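Local coordinates for protein glutamate receptor 1 (Adineta vaga, PDB 4IO2) that binds glutamate in the cleft of its extracellular ligand-binding domain and probably serves, as the full-length receptor, as a ligand-gated ion channel, at residues L10-I15 / M52-D57; G69-L74 / E94-S99; D80-D85 / G208-K213; T87-R92 / G138-D143. All blocks are in the same frame, centred on the assembly; numbering follows the deposited sequence. Where two conformers were deposited one is given.

Interaction 1 of 4, residues L10-I15 / M52-D57; sequences LRIGVI and MGFVAD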
loop_
_atom_site.group_PDB
_atom_site.type_symbol
_atom_site.label_atom_id
_atom_site.label_comp_id
_atom_site.label_asym_id
_atom_site.label_seq_id
_atom_site.Cartn_x
_atom_site.Cartn_y
_atom_site.Cartn_z
ATOM N N LEU A 10 -0.427 -3.724 -25.765
ATOM C CA LEU A 10 -1.332 -3.144 -24.775
ATOM C C LEU A 10 -1.662 -1.731 -25.119
ATOM O O LEU A 10 -0.764 -0.896 -25.248
ATOM C CB LEU A 10 -0.694 -3.115 -23.403
ATOM C CG LEU A 10 -0.466 -4.446 -22.749
ATOM C CD1 LEU A 10 0.251 -4.185 -21.437
ATOM C CD2 LEU A 10 -1.762 -5.197 -22.575
ATOM N N ARG A 11 -2.946 -1.438 -25.213
ATOM C CA ARG A 11 -3.447 -0.057 -25.259
ATOM C C ARG A 11 -3.474 0.465 -23.830
ATOM O O ARG A 11 -4.231 -0.031 -22.967
ATOM C CB ARG A 11 -4.852 0.012 -25.864
ATOM C CG ARG A 11 -4.971 -0.480 -27.300
ATOM C CD ARG A 11 -6.439 -0.663 -27.692
ATOM N NE ARG A 11 -7.079 -1.573 -26.754
ATOM C CZ ARG A 11 -8.374 -1.605 -26.445
ATOM N NH1 ARG A 11 -9.262 -0.829 -27.064
ATOM N NH2 ARG A 11 -8.777 -2.447 -25.514
ATOM N N ILE A 12 -2.607 1.435 -23.544
ATOM C CA ILE A 12 -2.367 1.937 -22.183
ATOM C C ILE A 12 -2.927 3.344 -22.052
ATOM O O ILE A 12 -2.400 4.267 -22.654
ATOM C CB ILE A 12 -0.874 1.969 -21.844
ATOM C CG1 ILE A 12 -0.247 0.607 -22.055
ATOM C CG2 ILE A 12 -0.679 2.486 -20.406
ATOM C CD1 ILE A 12 1.265 0.543 -21.780
ATOM N N GLY A 13 -4.024 3.484 -21.315
ATOM C CA GLY A 13 -4.605 4.793 -21.065
ATOM C C GLY A 13 -3.809 5.535 -19.993
ATOM O O GLY A 13 -3.436 4.944 -18.959
ATOM N N VAL A 14 -3.519 6.805 -20.276
ATOM C CA VAL A 14 -2.864 7.698 -19.338
ATOM C C VAL A 14 -3.675 8.966 -19.257
ATOM O O VAL A 14 -4.530 9.233 -20.105
ATOM C CB VAL A 14 -1.378 7.973 -19.712
ATOM C CG1 VAL A 14 -0.536 6.694 -19.733
ATOM C CG2 VAL A 14 -1.213 8.694 -21.025
ATOM N N ILE A 15 -3.467 9.721 -18.181
ATOM C CA ILE A 15 -4.283 10.912 -17.899
ATOM C C ILE A 15 -3.378 12.035 -17.398
ATOM O O ILE A 15 -2.497 11.837 -16.569
ATOM C CB ILE A 15 -5.415 10.555 -16.897
ATOM C CG1 ILE A 15 -6.316 11.738 -16.611
ATOM C CG2 ILE A 15 -4.896 9.939 -15.581
ATOM C CD1 ILE A 15 -7.610 11.384 -15.892
ATOM N N MET A 52 9.045 -6.913 -19.529
ATOM C CA MET A 52 7.940 -7.805 -19.882
ATOM C C MET A 52 7.799 -8.050 -21.375
ATOM O O MET A 52 7.204 -9.049 -21.792
ATOM C CB MET A 52 6.635 -7.220 -19.341
ATOM C CG MET A 52 6.654 -7.094 -17.807
ATOM S SD MET A 52 5.173 -6.293 -17.185
ATOM C CE MET A 52 4.100 -7.669 -17.468
ATOM N N GLY A 53 8.322 -7.142 -22.186
ATOM C CA GLY A 53 8.351 -7.341 -23.629
ATOM C C GLY A 53 7.050 -7.128 -24.368
ATOM O O GLY A 53 6.926 -7.537 -25.517
ATOM N N PHE A 54 6.082 -6.453 -23.758
ATOM C CA PHE A 54 4.863 -6.064 -24.475
ATOM C C PHE A 54 5.173 -4.914 -25.436
ATOM O O PHE A 54 6.225 -4.274 -25.358
ATOM C CB PHE A 54 3.699 -5.691 -23.513
ATOM C CG PHE A 54 4.005 -4.581 -22.539
ATOM C CD1 PHE A 54 3.951 -3.246 -22.914
ATOM C CD2 PHE A 54 4.257 -4.893 -21.224
ATOM C CE1 PHE A 54 4.203 -2.243 -21.984
ATOM C CE2 PHE A 54 4.537 -3.898 -20.299
ATOM C CZ PHE A 54 4.501 -2.571 -20.688
ATOM N N VAL A 55 4.230 -4.644 -26.327
ATOM C CA VAL A 55 4.309 -3.480 -27.197
ATOM C C VAL A 55 3.358 -2.425 -26.609
ATOM O O VAL A 55 2.173 -2.695 -26.399
ATOM C CB VAL A 55 3.935 -3.845 -28.636
ATOM C CG1 VAL A 55 3.940 -2.622 -29.529
ATOM C CG2 VAL A 55 4.945 -4.882 -29.181
ATOM N N ALA A 56 3.893 -1.242 -26.338
ATOM C CA ALA A 56 3.133 -0.172 -25.703
ATOM C C ALA A 56 2.461 0.731 -26.723
ATOM O O ALA A 56 3.112 1.341 -27.564
ATOM C CB ALA A 56 4.024 0.644 -24.812
ATOM N N ASP A 57 1.146 0.791 -26.641
ATOM C CA ASP A 57 0.356 1.756 -27.396
ATOM C C ASP A 57 -0.270 2.756 -26.413
ATOM O O ASP A 57 -1.351 2.532 -25.870
ATOM C CB ASP A 57 -0.704 1.016 -28.223
ATOM C CG ASP A 57 -1.667 1.949 -28.944
ATOM O OD1 ASP A 57 -1.344 3.143 -29.088
ATOM O OD2 ASP A 57 -2.735 1.465 -29.405
#

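Interaction 2 of 4, residues G69-L74 / E94-S99; sequences GLVLAL and EIVAFS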
loop_
_atom_site.group_PDB
_atom_site.type_symbol
_atom_site.label_atom_id
_atom_site.label_comp_id
_atom_site.label_asym_id
_atom_site.label_seq_id
_atom_site.Cartn_x
_atom_site.Cartn_y
_atom_site.Cartn_z
ATOM N N GLY A 69 -14.122 8.550 -14.859
ATOM C CA GLY A 69 -14.366 8.392 -16.304
ATOM C C GLY A 69 -13.337 7.506 -17.014
ATOM O O GLY A 69 -13.681 6.680 -17.884
ATOM N N LEU A 70 -12.072 7.650 -16.644
ATOM C CA LEU A 70 -11.006 6.810 -17.186
ATOM C C LEU A 70 -11.245 5.344 -16.810
ATOM O O LEU A 70 -11.097 4.436 -17.665
ATOM C CB LEU A 70 -9.641 7.294 -16.670
ATOM C CG LEU A 70 -8.435 6.471 -17.136
ATOM C CD1 LEU A 70 -8.264 6.505 -18.626
ATOM C CD2 LEU A 70 -7.223 6.990 -16.431
ATOM N N VAL A 71 -11.592 5.091 -15.547
ATOM C CA VAL A 71 -11.869 3.731 -15.095
ATOM C C VAL A 71 -13.041 3.136 -15.899
ATOM O O VAL A 71 -12.976 1.990 -16.359
ATOM C CB VAL A 71 -12.155 3.743 -13.582
ATOM C CG1 VAL A 71 -12.683 2.431 -13.087
ATOM C CG2 VAL A 71 -10.878 4.134 -12.834
ATOM N N LEU A 72 -14.118 3.908 -16.048
ATOM C CA LEU A 72 -15.267 3.449 -16.810
ATOM C C LEU A 72 -14.928 3.169 -18.273
ATOM O O LEU A 72 -15.425 2.210 -18.864
ATOM C CB LEU A 72 -16.398 4.488 -16.728
ATOM C CG LEU A 72 -17.104 4.510 -15.374
ATOM C CD1 LEU A 72 -17.861 5.827 -15.189
ATOM C CD2 LEU A 72 -18.035 3.342 -15.244
ATOM N N ALA A 73 -14.090 4.002 -18.854
ATOM C CA ALA A 73 -13.648 3.808 -20.245
ATOM C C ALA A 73 -12.878 2.501 -20.372
ATOM O O ALA A 73 -13.112 1.729 -21.319
ATOM C CB ALA A 73 -12.808 4.986 -20.702
ATOM N N LEU A 74 -12.011 2.193 -19.406
ATOM C CA LEU A 74 -11.304 0.936 -19.466
ATOM C C LEU A 74 -12.314 -0.215 -19.361
ATOM O O LEU A 74 -12.233 -1.199 -20.102
ATOM C CB LEU A 74 -10.258 0.848 -18.359
ATOM C CG LEU A 74 -9.473 -0.461 -18.451
ATOM C CD1 LEU A 74 -8.038 -0.230 -18.099
ATOM C CD2 LEU A 74 -10.070 -1.563 -17.586
ATOM N N GLU A 94 -15.472 -2.726 -7.912
ATOM C CA GLU A 94 -16.644 -3.457 -8.384
ATOM C C GLU A 94 -16.623 -3.659 -9.891
ATOM O O GLU A 94 -17.217 -4.611 -10.389
ATOM C CB GLU A 94 -17.924 -2.700 -8.033
ATOM C CG GLU A 94 -18.215 -2.668 -6.577
ATOM C CD GLU A 94 -18.845 -3.977 -6.034
ATOM O OE1 GLU A 94 -18.981 -4.979 -6.796
ATOM O OE2 GLU A 94 -19.203 -3.988 -4.824
ATOM N N ILE A 95 -15.974 -2.762 -10.631
ATOM C CA ILE A 95 -16.049 -2.789 -12.094
ATOM C C ILE A 95 -14.737 -3.069 -12.823
ATOM O O ILE A 95 -14.758 -3.421 -14.009
ATOM C CB ILE A 95 -16.742 -1.518 -12.668
ATOM C CG1 ILE A 95 -16.000 -0.252 -12.293
ATOM C CG2 ILE A 95 -18.218 -1.521 -12.262
ATOM C CD1 ILE A 95 -16.375 0.970 -13.112
ATOM N N VAL A 96 -13.612 -2.897 -12.136
ATOM C CA VAL A 96 -12.293 -3.178 -12.688
ATOM C C VAL A 96 -11.466 -3.853 -11.615
ATOM O O VAL A 96 -11.791 -3.788 -10.404
ATOM C CB VAL A 96 -11.554 -1.898 -13.144
ATOM C CG1 VAL A 96 -12.287 -1.206 -14.306
ATOM C CG2 VAL A 96 -11.313 -0.907 -12.001
ATOM N N ALA A 97 -10.347 -4.452 -12.024
ATOM C CA ALA A 97 -9.326 -4.884 -11.062
ATOM C C ALA A 97 -8.186 -3.886 -11.006
ATOM O O ALA A 97 -8.051 -3.003 -11.855
ATOM C CB ALA A 97 -8.830 -6.325 -11.353
ATOM N N PHE A 98 -7.358 -4.021 -9.969
ATOM C CA PHE A 98 -6.173 -3.201 -9.852
ATOM C C PHE A 98 -4.976 -4.084 -9.617
ATOM O O PHE A 98 -5.044 -5.072 -8.892
ATOM C CB PHE A 98 -6.310 -2.212 -8.700
ATOM C CG PHE A 98 -7.326 -1.131 -8.917
ATOM C CD1 PHE A 98 -8.635 -1.293 -8.508
ATOM C CD2 PHE A 98 -6.953 0.074 -9.477
ATOM C CE1 PHE A 98 -9.543 -0.267 -8.638
ATOM C CE2 PHE A 98 -7.840 1.094 -9.596
ATOM C CZ PHE A 98 -9.143 0.928 -9.209
ATOM N N SER A 99 -3.857 -3.688 -10.183
ATOM C CA SER A 99 -2.581 -4.301 -9.886
ATOM C C SER A 99 -2.176 -4.058 -8.442
ATOM O O SER A 99 -2.735 -3.236 -7.745
ATOM C CB SER A 99 -1.493 -3.720 -10.798
ATOM O OG SER A 99 -1.093 -2.410 -10.408
#

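Interaction 3 of 4, residues D80-D85 / G208-K213; sequences DIAIGD and GIVTPK. With GLU (glutamic acid), chain E.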
loop_
_atom_site.group_PDB
_atom_site.type_symbol
_atom_site.label_atom_id
_atom_site.label_comp_id
_atom_site.label_asym_id
_atom_site.label_seq_id
_atom_site.Cartn_x
_atom_site.Cartn_y
_atom_site.Cartn_z
ATOM N N ASP A 80 -6.651 -1.409 -22.586
ATOM C CA ASP A 80 -6.315 -2.673 -21.920
ATOM C C ASP A 80 -5.910 -2.494 -20.475
ATOM O O ASP A 80 -6.329 -3.267 -19.627
ATOM C CB ASP A 80 -5.232 -3.426 -22.696
ATOM C CG ASP A 80 -5.685 -3.739 -24.108
ATOM O OD1 ASP A 80 -6.811 -4.293 -24.278
ATOM O OD2 ASP A 80 -4.956 -3.416 -25.054
ATOM N N ILE A 81 -5.071 -1.508 -20.220
ATOM C CA ILE A 81 -4.748 -1.110 -18.853
ATOM C C ILE A 81 -4.760 0.420 -18.796
ATOM O O ILE A 81 -4.716 1.080 -19.832
ATOM C CB ILE A 81 -3.387 -1.654 -18.336
ATOM C CG1 ILE A 81 -2.220 -1.115 -19.173
ATOM C CG2 ILE A 81 -3.416 -3.173 -18.342
ATOM C CD1 ILE A 81 -0.812 -1.510 -18.632
ATOM N N ALA A 82 -4.793 0.965 -17.597
ATOM C CA ALA A 82 -4.623 2.415 -17.399
ATOM C C ALA A 82 -3.643 2.652 -16.245
ATOM O O ALA A 82 -3.727 2.036 -15.190
ATOM C CB ALA A 82 -5.970 3.128 -17.141
ATOM N N ILE A 83 -2.682 3.527 -16.503
ATOM C CA ILE A 83 -1.610 3.816 -15.569
ATOM C C ILE A 83 -1.594 5.282 -15.235
ATOM O O ILE A 83 -1.540 6.133 -16.131
ATOM C CB ILE A 83 -0.219 3.403 -16.107
ATOM C CG1 ILE A 83 -0.178 1.923 -16.512
ATOM C CG2 ILE A 83 0.814 3.677 -15.041
ATOM C CD1 ILE A 83 1.152 1.503 -17.155
ATOM N N GLY A 84 -1.620 5.584 -13.946
ATOM C CA GLY A 84 -1.557 6.949 -13.501
ATOM C C GLY A 84 -1.700 7.038 -12.001
ATOM O O GLY A 84 -1.553 6.064 -11.238
ATOM N N ASP A 85 -1.973 8.254 -11.537
ATOM C CA ASP A 85 -2.270 8.535 -10.124
ATOM C C ASP A 85 -3.739 8.225 -9.860
ATOM O O ASP A 85 -4.530 9.117 -9.600
ATOM C CB ASP A 85 -1.920 9.987 -9.752
ATOM C CG ASP A 85 -2.476 11.063 -10.701
ATOM O OD1 ASP A 85 -2.851 10.788 -11.843
ATOM O OD2 ASP A 85 -2.489 12.262 -10.278
ATOM N N GLY A 208 -2.997 2.123 -8.115
ATOM C CA GLY A 208 -2.805 0.847 -8.789
ATOM C C GLY A 208 -3.012 1.023 -10.262
ATOM O O GLY A 208 -3.711 1.940 -10.704
ATOM N N ILE A 209 -2.441 0.097 -11.025
ATOM C CA ILE A 209 -2.716 0.025 -12.460
ATOM C C ILE A 209 -4.097 -0.618 -12.646
ATOM O O ILE A 209 -4.374 -1.654 -12.076
ATOM C CB ILE A 209 -1.603 -0.749 -13.198
ATOM C CG1 ILE A 209 -0.309 0.061 -13.080
ATOM C CG2 ILE A 209 -1.999 -0.957 -14.661
ATOM C CD1 ILE A 209 0.887 -0.607 -13.746
ATOM N N VAL A 210 -4.954 0.018 -13.427
ATOM C CA VAL A 210 -6.287 -0.488 -13.685
ATOM C C VAL A 210 -6.205 -1.551 -14.751
ATOM O O VAL A 210 -5.589 -1.340 -15.788
ATOM C CB VAL A 210 -7.227 0.642 -14.169
ATOM C CG1 VAL A 210 -8.635 0.106 -14.311
ATOM C CG2 VAL A 210 -7.210 1.833 -13.243
ATOM N N THR A 211 -6.865 -2.676 -14.520
ATOM C CA THR A 211 -6.940 -3.773 -15.488
ATOM C C THR A 211 -8.377 -4.278 -15.548
ATOM O O THR A 211 -9.169 -4.031 -14.657
ATOM C CB THR A 211 -5.998 -4.957 -15.139
ATOM O OG1 THR A 211 -6.563 -5.760 -14.117
ATOM C CG2 THR A 211 -4.632 -4.498 -14.688
ATOM N N PRO A 212 -8.687 -5.075 -16.559
ATOM C CA PRO A 212 -9.988 -5.723 -16.535
ATOM C C PRO A 212 -10.116 -6.658 -15.344
ATOM O O PRO A 212 -9.100 -7.190 -14.896
ATOM C CB PRO A 212 -10.013 -6.520 -17.858
ATOM C CG PRO A 212 -9.042 -5.790 -18.738
ATOM C CD PRO A 212 -7.953 -5.337 -17.809
ATOM N N LYS A 213 -11.343 -6.922 -14.903
ATOM C CA LYS A 213 -11.535 -7.975 -13.933
ATOM C C LYS A 213 -11.165 -9.320 -14.549
ATOM O O LYS A 213 -11.312 -9.530 -15.752
ATOM C CB LYS A 213 -12.987 -7.988 -13.471
ATOM C CG LYS A 213 -13.314 -6.780 -12.595
ATOM C CD LYS A 213 -14.655 -6.952 -11.930
ATOM C CE LYS A 213 -15.786 -6.788 -12.889
ATOM N NZ LYS A 213 -17.094 -6.940 -12.159
HETATM N N GLU E . -6.107 9.923 -7.430
HETATM C CA GLU E . -7.405 10.584 -7.589
HETATM C C GLU E . -8.438 9.597 -8.127
HETATM O O GLU E . -8.042 8.499 -8.598
HETATM C CB GLU E . -7.338 11.798 -8.521
HETATM C CG GLU E . -6.346 12.899 -8.128
HETATM C CD GLU E . -6.713 13.707 -6.884
HETATM O OE1 GLU E . -7.814 13.525 -6.368
HETATM O OE2 GLU E . -5.904 14.584 -6.480
HETATM O OXT GLU E . -9.651 9.906 -8.067
HETATM O O HOH W 1 -1.741 3.379 -12.030
#

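Interaction 4 of 4, residues T87-R92 / G138-D143; sequences TVTSAR and GTAGED. With GLU (glutamic acid), chain E.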
loop_
_atom_site.group_PDB
_atom_site.type_symbol
_atom_site.label_atom_id
_atom_site.label_comp_id
_atom_site.label_asym_id
_atom_site.label_seq_id
_atom_site.Cartn_x
_atom_site.Cartn_y
_atom_site.Cartn_z
ATOM N N THR A 87 -6.484 6.272 -7.746
ATOM C CA THR A 87 -6.738 5.687 -6.455
ATOM C C THR A 87 -7.560 4.405 -6.520
ATOM O O THR A 87 -8.587 4.334 -7.191
ATOM C CB THR A 87 -7.418 6.708 -5.538
ATOM O OG1 THR A 87 -6.622 7.898 -5.497
ATOM C CG2 THR A 87 -7.602 6.182 -4.101
ATOM N N VAL A 88 -7.129 3.388 -5.780
ATOM C CA VAL A 88 -7.865 2.120 -5.651
ATOM C C VAL A 88 -8.991 2.358 -4.666
ATOM O O VAL A 88 -8.765 2.729 -3.506
ATOM C CB VAL A 88 -6.925 1.025 -5.158
ATOM C CG1 VAL A 88 -7.691 -0.288 -5.073
ATOM C CG2 VAL A 88 -5.712 0.899 -6.103
ATOM N N THR A 89 -10.229 2.216 -5.114
ATOM C CA THR A 89 -11.396 2.410 -4.248
ATOM C C THR A 89 -12.341 1.222 -4.354
ATOM O O THR A 89 -12.346 0.505 -5.321
ATOM C CB THR A 89 -12.225 3.667 -4.586
ATOM O OG1 THR A 89 -12.894 3.450 -5.813
ATOM C CG2 THR A 89 -11.350 4.947 -4.691
ATOM N N SER A 90 -13.144 1.043 -3.328
ATOM C CA SER A 90 -14.133 -0.035 -3.284
ATOM C C SER A 90 -15.100 0.061 -4.453
ATOM O O SER A 90 -15.413 -0.928 -5.094
ATOM C CB SER A 90 -14.905 -0.021 -1.938
ATOM O OG SER A 90 -15.613 1.207 -1.719
ATOM N N ALA A 91 -15.599 1.254 -4.717
ATOM C CA ALA A 91 -16.559 1.416 -5.809
ATOM C C ALA A 91 -15.905 1.080 -7.137
ATOM O O ALA A 91 -16.536 0.460 -8.012
ATOM C CB ALA A 91 -17.136 2.858 -5.880
ATOM N N ARG A 92 -14.666 1.495 -7.356
ATOM C CA ARG A 92 -14.010 1.161 -8.633
ATOM C C ARG A 92 -13.726 -0.333 -8.767
ATOM O O ARG A 92 -13.822 -0.885 -9.854
ATOM C CB ARG A 92 -12.728 1.995 -8.815
ATOM C CG ARG A 92 -13.013 3.468 -9.067
ATOM C CD ARG A 92 -11.781 4.340 -8.872
ATOM N NE ARG A 92 -12.078 5.744 -9.074
ATOM C CZ ARG A 92 -11.206 6.733 -8.926
ATOM N NH1 ARG A 92 -9.961 6.447 -8.597
ATOM N NH2 ARG A 92 -11.584 7.984 -9.162
ATOM N N GLY A 138 -15.698 13.133 -9.772
ATOM C CA GLY A 138 -15.107 11.906 -10.310
ATOM C C GLY A 138 -13.758 11.563 -9.733
ATOM O O GLY A 138 -13.044 10.735 -10.262
ATOM N N THR A 139 -13.378 12.226 -8.660
ATOM C CA THR A 139 -12.204 11.853 -7.904
ATOM C C THR A 139 -12.640 11.057 -6.653
ATOM O O THR A 139 -13.788 11.132 -6.178
ATOM C CB THR A 139 -11.331 13.060 -7.465
ATOM O OG1 THR A 139 -12.079 13.908 -6.579
ATOM C CG2 THR A 139 -10.861 13.869 -8.645
ATOM N N ALA A 140 -11.690 10.341 -6.094
ATOM C CA ALA A 140 -11.946 9.620 -4.863
ATOM C C ALA A 140 -12.322 10.590 -3.740
ATOM O O ALA A 140 -13.063 10.224 -2.844
ATOM C CB ALA A 140 -10.715 8.754 -4.496
ATOM N N GLY A 141 -11.810 11.813 -3.802
ATOM C CA GLY A 141 -12.112 12.836 -2.827
ATOM C C GLY A 141 -13.604 13.151 -2.749
ATOM O O GLY A 141 -14.115 13.535 -1.700
ATOM N N GLU A 142 -14.299 13.019 -3.857
ATOM C CA GLU A 142 -15.745 13.230 -3.882
ATOM C C GLU A 142 -16.427 12.234 -2.969
ATOM O O GLU A 142 -17.307 12.606 -2.189
ATOM C CB GLU A 142 -16.312 13.150 -5.302
ATOM C CG GLU A 142 -17.804 13.389 -5.378
ATOM C CD GLU A 142 -18.396 13.246 -6.791
ATOM O OE1 GLU A 142 -17.681 12.716 -7.707
ATOM O OE2 GLU A 142 -19.561 13.713 -6.981
ATOM N N ASP A 143 -16.018 10.962 -3.029
ATOM C CA ASP A 143 -16.685 10.034 -2.120
ATOM C C ASP A 143 -16.301 10.225 -0.660
ATOM O O ASP A 143 -17.133 9.993 0.225
ATOM C CB ASP A 143 -16.606 8.596 -2.582
ATOM C CG ASP A 143 -17.408 8.379 -3.867
ATOM O OD1 ASP A 143 -18.596 8.824 -3.977
ATOM O OD2 ASP A 143 -16.814 7.864 -4.798
HETATM N N GLU E . -6.107 9.923 -7.430
HETATM C CA GLU E . -7.405 10.584 -7.589
HETATM C C GLU E . -8.438 9.597 -8.127
HETATM O O GLU E . -8.042 8.499 -8.598
HETATM C CB GLU E . -7.338 11.798 -8.521
HETATM C CG GLU E . -6.346 12.899 -8.128
HETATM C CD GLU E . -6.713 13.707 -6.884
HETATM O OE1 GLU E . -7.814 13.525 -6.368
HETATM O OE2 GLU E . -5.904 14.584 -6.480
HETATM O OXT GLU E . -9.651 9.906 -8.067
#

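Interaction 1 of 4, residues L10-I15 / M52-D57
Two parallel strands pair here, with Leu10 opposite Ala56 and Arg11 opposite Asp57. Leu10 N gives its hydrogen to Val55 O at 2.9 Å, nearly along the C=O axis. Leu10 O takes one from Asp57 N at 2.9 Å, in the carbonyl plane. Ile12 N reaches Asp57 O at 2.9 Å in an almost straight bond (171° at the hydrogen), although the donor stands above the carbonyl plane.

Leu10 carries much of the apolar contact. Its CB lies 4.2 Å from Val55 O. The first torsion sets CG anti to the carbonyl carbon (chi1 -68°). From there CD1 reaches over one face of the Phe54 ring, 3.9 Å from Phe54 CG. This is a CH-pi contact, with the methyl 15° off the ring normal. Ile12 completes the patch: its CD1 meets Phe54 CE1 at 4.1 Å and touches the Ala56 methyl. On the other face of the sheet Arg11 and Asp57 lie side by side, but their charged ends part. Arg11 forms a salt bridge with Asp80 and bonds Gly77 O, while Asp57 OD1 binds Gln59.

Strand 9-14 is the middle of a three-stranded parallel sheet in one lobe of the ligand-binding domain, away from the glutamate site, flanked by 55-60 and 81-82. Helix 40-52, which leads into strand 55-60, packs on the Leu10 side: Ile45 against Ile12, Leu48 and Arg49 against Phe54.

Interaction 2 of 4, residues G69-L74 / E94-S99
Val71 and Val96 point at each other and cross obliquely at the centre of this contact. Val71 has CG1 anti to its backbone N (chi1 170°), which aims that methyl between the two methyls of Val96. Val71 CG1 lies 3.8 Å from Val96 CG2 and 3.9 Å from Val96 CG1. One methyl of the helix thus rests against both methyls of Val96.

Ile95 approaches beside this pair. Its CG1 sits in the crowded position between the backbone N and the carbonyl carbon (chi1 60°), and the extended end carries CD1 to the helix. There CD1 meets Val71 CG1 at 4.0 Å and, more closely, Leu72 CD2 at 3.6 Å. Leu72 starts from a CB that points away from the 94-99 segment. Its tip nevertheless swings back, so the two side chains meet tip to tip across an oblique angle.

Leu74 adds the last arm. Its CD2 touches Val96 CG1 at 4.0 Å, again obliquely. Val210 of strand 200-211 packs on both Leu74 and Val96. Within one lobe, the contact sets helix 67-75 against the segment leading into strand 97-98, just behind the glutamate-binding Arg92, on which Val71 rests. Glu94 turns to the second subunit, where it forms a salt bridge with Lys219 of that chain.

The side-chain contacts between helix 67-75 and residues 94-99 all join aliphatic carbons. The fit therefore depends on shape and burial rather than direction: Val71, Leu74 and Val96 are buried, while Leu72 and Ile95 close the patch on the surface.

Interaction 3 of 4, residues D80-D85 / G208-K213
Ala82 and Val210 form a single antiparallel hydrogen-bonded pair. Ala82 N gives to Val210 O at 3.0 Å, on a carbonyl lone pair, and Val210 N returns a bond to Ala82 O at 2.9 Å. Beside them, Ile209 CG2 sits between two isoleucines. It lies 4.0 Å from Ile81 CB and 3.9 Å from Ile83 CG1, while the rest of the Ile209 chain lies alongside Ile83, the two pointing the same way, with CD1 against Ile83 CG1. CG2 is placed there because it is anti to the backbone N. An alanine in place of Ile209 would remove CG1, CG2 and CD1 and would probably loosen the packing of both Ile81 and Ile83.

Further along, a water accepts from Gly84 N at 2.9 Å and gives a weak bond to Gly208 O. Asp85, next to Gly84, receives the amino group of the bound glutamate on its backbone O, 2.8 Å from the ligand N.

The second shell fixes these parts. Ser99 OG bonds Ile209 N. Ile83 packs on helix 40-52, and Ile81 on Leu10 and Ile12 of strand 9-14. Tyr67 OH and Ser17 OG bond the Asp85 carboxylate, which is consistent with a steady backbone carbonyl for the ligand.

Chemically, two bonds and aliphatic packing join the strands. One cost remains: buried Asp80 O has no polar partner and faces Pro212 CD at 3.2 Å, since proline has no N-H to offer.

Interaction 4 of 4, residues T87-R92 / G138-D143
The strongest links here run through the ligand. Four donors share the alpha-carboxylate of the bound glutamate. Thr87 N and Arg92 NH1 both reach ligand O, each at 2.8 Å, and the NH1 bond is nearly straight (170° at the hydrogen). Arg92 NH2 gives to OXT at 2.9 Å, and Ala140 N meets that same OXT at 2.9 Å. The guanidinium presents its edge, so two of its N-H groups address the two carboxylate oxygens. The ligand N gives to Thr87 OG1 at 2.8 Å.

A second set of bonds shapes the 87-92 turn itself. Arg92 NH1 also bonds Thr87 O at 2.9 Å, on a lone pair and close to the guanidinium plane. Thr89, at the N-cap, accepts from Arg92 N on its OG1 at 3.1 Å. The arginine chain is extended from CG to NE, which carries its head to the ligand. Thr68 OG1 is a further partner of NH2.

Direct apolar contact is small. The Ala140 methyl sits against Thr89 CG2 at 3.9 Å and against Thr87.

A leucine here in place of Arg92 would take away the two bonds from NH1 and NH2 to the carboxylate and the tie to Thr87 O, and would probably weaken glutamate binding.

This is consistent with the clamshell of glutamate receptor ligand-binding domains, in which the agonist bridges two lobes, held by an arginine from one and a helix start from the other. Positive charge and the N-terminal end of helix 140-148 would both favour an ionised alpha-carboxylate.

How the interactions relate
From the N terminus, interaction 1 closes first, joining 10-15 to 52-57 before any other begins. Strand 9-14 also pairs with 81-82, so interactions 1 and 3 share one parallel sheet. Interaction 2 ties helix 67-75 to 94-99. It crosses interaction 3, whose long loop returns only at 208-213, and the two meet where 97-98 pairs with strand 200-211. Interaction 4 crosses interaction 2 and is nested inside interaction 3. Interactions 1 to 3 thus knit one lobe together, while interaction 4 reaches over the cleft to the other. Interactions 3 and 4 touch the same glutamate, by its amino group and, in interaction 4, its carboxylate too.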